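Local atomic coordinates of MAGE domain-containing protein (Xenopus laevis, PDB entry 7DG2), a protein that probably serves as the Nse3 subunit of the Smc5/6 complex, pairing with Nse1 to bind and shape Nse4. Residues B[19-24]-B[60-65]. Sequence-based numbering, arbitrary orientation.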
ATOM      1  N   TYR B  19     -15.582  -0.720  -2.114  1.00 11.80           N
ATOM      2  CA  TYR B  19     -15.590   0.715  -1.875  1.00 13.05           C
ATOM      3  C   TYR B  19     -14.861   1.053  -0.583  1.00 11.64           C
ATOM      4  O   TYR B  19     -14.073   2.003  -0.536  1.00 13.05           O
ATOM      5  CB  TYR B  19     -17.048   1.186  -1.828  1.00 14.22           C
ATOM      6  CG  TYR B  19     -17.274   2.653  -1.623  1.00 14.35           C
ATOM      7  CD1 TYR B  19     -17.267   3.527  -2.700  1.00 13.36           C
ATOM      8  CD2 TYR B  19     -17.561   3.162  -0.367  1.00 15.57           C
ATOM      9  CE1 TYR B  19     -17.525   4.864  -2.521  1.00 16.17           C
ATOM     10  CE2 TYR B  19     -17.804   4.501  -0.183  1.00 14.43           C
ATOM     11  CZ  TYR B  19     -17.783   5.347  -1.259  1.00 16.60           C
ATOM     12  OH  TYR B  19     -18.029   6.694  -1.090  1.00 19.04           O
ATOM     13  N   LEU B  20     -15.105   0.278   0.482  1.00 12.65           N
ATOM     14  CA  LEU B  20     -14.423   0.550   1.748  1.00 12.32           C
ATOM     15  C   LEU B  20     -12.905   0.434   1.606  1.00 12.91           C
ATOM     16  O   LEU B  20     -12.152   1.281   2.113  1.00 14.96           O
ATOM     17  CB  LEU B  20     -14.947  -0.407   2.822  1.00 11.03           C
ATOM     18  CG  LEU B  20     -16.356  -0.016   3.278  1.00 13.24           C
ATOM     19  CD1 LEU B  20     -16.968  -1.149   4.079  1.00 14.52           C
ATOM     20  CD2 LEU B  20     -16.299   1.262   4.121  1.00 16.74           C
ATOM     21  N   LEU B  21     -12.432  -0.612   0.927  1.00 12.92           N
ATOM     22  CA  LEU B  21     -10.994  -0.761   0.719  1.00 11.78           C
ATOM     23  C   LEU B  21     -10.429   0.401  -0.088  1.00 11.60           C
ATOM     24  O   LEU B  21      -9.402   0.992   0.276  1.00 14.54           O
ATOM     25  CB  LEU B  21     -10.713  -2.085   0.008  1.00 12.40           C
ATOM     26  CG  LEU B  21     -11.048  -3.328   0.815  1.00 14.75           C
ATOM     27  CD1 LEU B  21     -10.876  -4.564  -0.086  1.00 16.88           C
ATOM     28  CD2 LEU B  21     -10.126  -3.416   2.032  1.00 13.27           C
ATOM     29  N   ILE B  22     -11.108   0.762  -1.177  1.00 13.66           N
ATOM     30  CA  ILE B  22     -10.559   1.780  -2.066  1.00 13.84           C
ATOM     31  C   ILE B  22     -10.601   3.150  -1.405  1.00 14.42           C
ATOM     32  O   ILE B  22      -9.648   3.933  -1.503  1.00 14.53           O
ATOM     33  CB  ILE B  22     -11.303   1.746  -3.411  1.00 14.07           C
ATOM     34  CG1 ILE B  22     -10.901   0.448  -4.133  1.00 18.87           C
ATOM     35  CG2 ILE B  22     -10.996   3.021  -4.207  1.00 18.12           C
ATOM     36  CD1 ILE B  22     -11.802   0.040  -5.279  1.00 21.58           C
ATOM     37  N   LYS B  23     -11.681   3.449  -0.674  1.00 12.20           N
ATOM     38  CA  LYS B  23     -11.752   4.721   0.035  1.00 12.38           C
ATOM     39  C   LYS B  23     -10.863   4.775   1.276  1.00 14.40           C
ATOM     40  O   LYS B  23     -10.747   5.848   1.871  1.00 15.32           O
ATOM     41  CB  LYS B  23     -13.209   5.029   0.416  1.00 13.96           C
ATOM     42  CG  LYS B  23     -14.076   5.321  -0.817  1.00 16.33           C
ATOM     43  CD  LYS B  23     -13.557   6.569  -1.572  1.00 16.23           C
ATOM     44  CE  LYS B  23     -14.523   7.028  -2.653  1.00 19.76           C
ATOM     45  NZ  LYS B  23     -14.028   8.282  -3.313  1.00 21.23           N
ATOM     46  N   ASP B  24     -10.226   3.668   1.673  1.00 14.07           N
ATOM     47  CA  ASP B  24      -9.265   3.703   2.766  1.00 14.03           C
ATOM     48  C   ASP B  24      -7.850   3.995   2.287  1.00 14.12           C
ATOM     49  O   ASP B  24      -6.950   4.121   3.123  1.00 13.51           O
ATOM     50  CB  ASP B  24      -9.271   2.358   3.535  1.00 15.53           C
ATOM     51  CG  ASP B  24      -8.560   2.439   4.891  1.00 17.83           C
ATOM     52  OD1 ASP B  24      -8.842   3.385   5.659  1.00 18.60           O
ATOM     53  OD2 ASP B  24      -7.758   1.524   5.219  1.00 16.11           O
ATOM     54  N   GLN B  60     -13.790 -11.199   8.605  1.00 15.09           N
ATOM     55  CA  GLN B  60     -13.479 -12.612   8.413  1.00 15.65           C
ATOM     56  C   GLN B  60     -12.360 -12.824   7.408  1.00 18.30           C
ATOM     57  O   GLN B  60     -11.516 -13.713   7.589  1.00 20.37           O
ATOM     58  CB  GLN B  60     -14.732 -13.362   7.970  1.00 20.27           C
ATOM     59  CG  GLN B  60     -15.790 -13.419   9.056  1.00 24.21           C
ATOM     60  CD  GLN B  60     -16.981 -14.292   8.690  1.00 29.82           C
ATOM     61  OE1 GLN B  60     -17.156 -14.675   7.533  1.00 33.41           O
ATOM     62  NE2 GLN B  60     -17.809 -14.608   9.683  1.00 31.51           N
ATOM     63  N   VAL B  61     -12.347 -12.041   6.334  1.00 14.24           N
ATOM     64  CA  VAL B  61     -11.367 -12.274   5.271  1.00 14.15           C
ATOM     65  C   VAL B  61     -10.076 -11.510   5.520  1.00 16.78           C
ATOM     66  O   VAL B  61      -8.983 -12.044   5.306  1.00 16.20           O
ATOM     67  CB  VAL B  61     -11.979 -11.917   3.906  1.00 16.94           C
ATOM     68  CG1 VAL B  61     -10.965 -12.141   2.795  1.00 15.67           C
ATOM     69  CG2 VAL B  61     -13.252 -12.740   3.668  1.00 15.39           C
ATOM     70  N   PHE B  62     -10.171 -10.259   5.986  1.00 14.41           N
ATOM     71  CA  PHE B  62      -9.004  -9.398   6.095  1.00 14.02           C
ATOM     72  C   PHE B  62      -8.508  -9.194   7.514  1.00 13.87           C
ATOM     73  O   PHE B  62      -7.395  -8.685   7.693  1.00 15.48           O
ATOM     74  CB  PHE B  62      -9.316  -8.014   5.498  1.00 13.00           C
ATOM     75  CG  PHE B  62      -9.595  -8.043   4.016  1.00 13.62           C
ATOM     76  CD1 PHE B  62     -10.870  -8.323   3.542  1.00 15.33           C
ATOM     77  CD2 PHE B  62      -8.578  -7.784   3.094  1.00 19.71           C
ATOM     78  CE1 PHE B  62     -11.128  -8.362   2.180  1.00 15.91           C
ATOM     79  CE2 PHE B  62      -8.831  -7.825   1.724  1.00 19.27           C
ATOM     80  CZ  PHE B  62     -10.112  -8.110   1.272  1.00 17.22           C
ATOM     81  N   GLY B  63      -9.306  -9.525   8.523  1.00 14.02           N
ATOM     82  CA  GLY B  63      -8.929  -9.137   9.867  1.00 14.14           C
ATOM     83  C   GLY B  63      -9.021  -7.646  10.093  1.00 15.53           C
ATOM     84  O   GLY B  63      -8.222  -7.094  10.859  1.00 14.96           O
ATOM     85  N   PHE B  64      -9.968  -6.974   9.428  1.00 13.09           N
ATOM     86  CA  PHE B  64     -10.189  -5.536   9.546  1.00 14.16           C
ATOM     87  C   PHE B  64     -11.486  -5.279  10.302  1.00 16.39           C
ATOM     88  O   PHE B  64     -12.493  -5.939  10.050  1.00 17.84           O
ATOM     89  CB  PHE B  64     -10.342  -4.836   8.192  1.00 14.45           C
ATOM     90  CG  PHE B  64      -9.119  -4.844   7.323  1.00 12.76           C
ATOM     91  CD1 PHE B  64      -7.909  -5.353   7.759  1.00 14.77           C
ATOM     92  CD2 PHE B  64      -9.197  -4.300   6.049  1.00 13.83           C
ATOM     93  CE1 PHE B  64      -6.791  -5.338   6.933  1.00 14.17           C
ATOM     94  CE2 PHE B  64      -8.089  -4.295   5.210  1.00 16.36           C
ATOM     95  CZ  PHE B  64      -6.881  -4.811   5.656  1.00 16.85           C
ATOM     96  N   GLN B  65     -11.467  -4.270  11.161  1.00 14.06           N
ATOM     97  CA  GLN B  65     -12.622  -3.869  11.954  1.00 13.92           C
ATOM     98  C   GLN B  65     -13.137  -2.522  11.458  1.00 15.68           C
ATOM     99  O   GLN B  65     -12.379  -1.552  11.373  1.00 16.80           O
ATOM    100  CB  GLN B  65     -12.244  -3.774  13.432  1.00 17.95           C
ATOM    101  CG  GLN B  65     -13.377  -3.403  14.359  1.00 20.65           C
ATOM    102  CD  GLN B  65     -14.190  -4.614  14.797  1.00 27.50           C
ATOM    103  OE1 GLN B  65     -13.856  -5.763  14.478  1.00 26.78           O
ATOM    104  NE2 GLN B  65     -15.267  -4.361  15.532  1.00 30.57           N
TER
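Leu21 divides its two methyl groups between the rings of Phe62 and Phe64. Leu21 CD1 lies 3.9 Å from Phe62 CZ, at the far end of a ring that it approaches obliquely. Leu21 CD2 lies 3.9 Å from Phe64 CE2 and reaches the rim of that ring, close to its plane. The Leu21 side chain meets that of Phe62 head-on but runs roughly perpendicular to that of Phe64. Its CG is anti to the carbonyl carbon (chi1 -66°), and from there each methyl reaches one ring. The contact is small, purely apolar and buried.

One face of the Phe64 ring is covered by Phe62 CB, 3.6 Å above the plane and over its centre. Between them Gly63 is the first residue to leave helical backbone angles; its positive phi (70°) suits glycine. Leu58, earlier on helix 47-62, touches both Leu21 and Phe64. Leu12 of the Nse1 chain packs on Phe62, and Thr65 of the Nse4 chain packs on Phe64.

The contact thus joins the end of helix 6-23 to the helix-to-strand turn, beside the surface that meets Nse1 and Nse4. Three helices and a small antiparallel sheet here are consistent with a winged-helix unit of the MAGE homology domain.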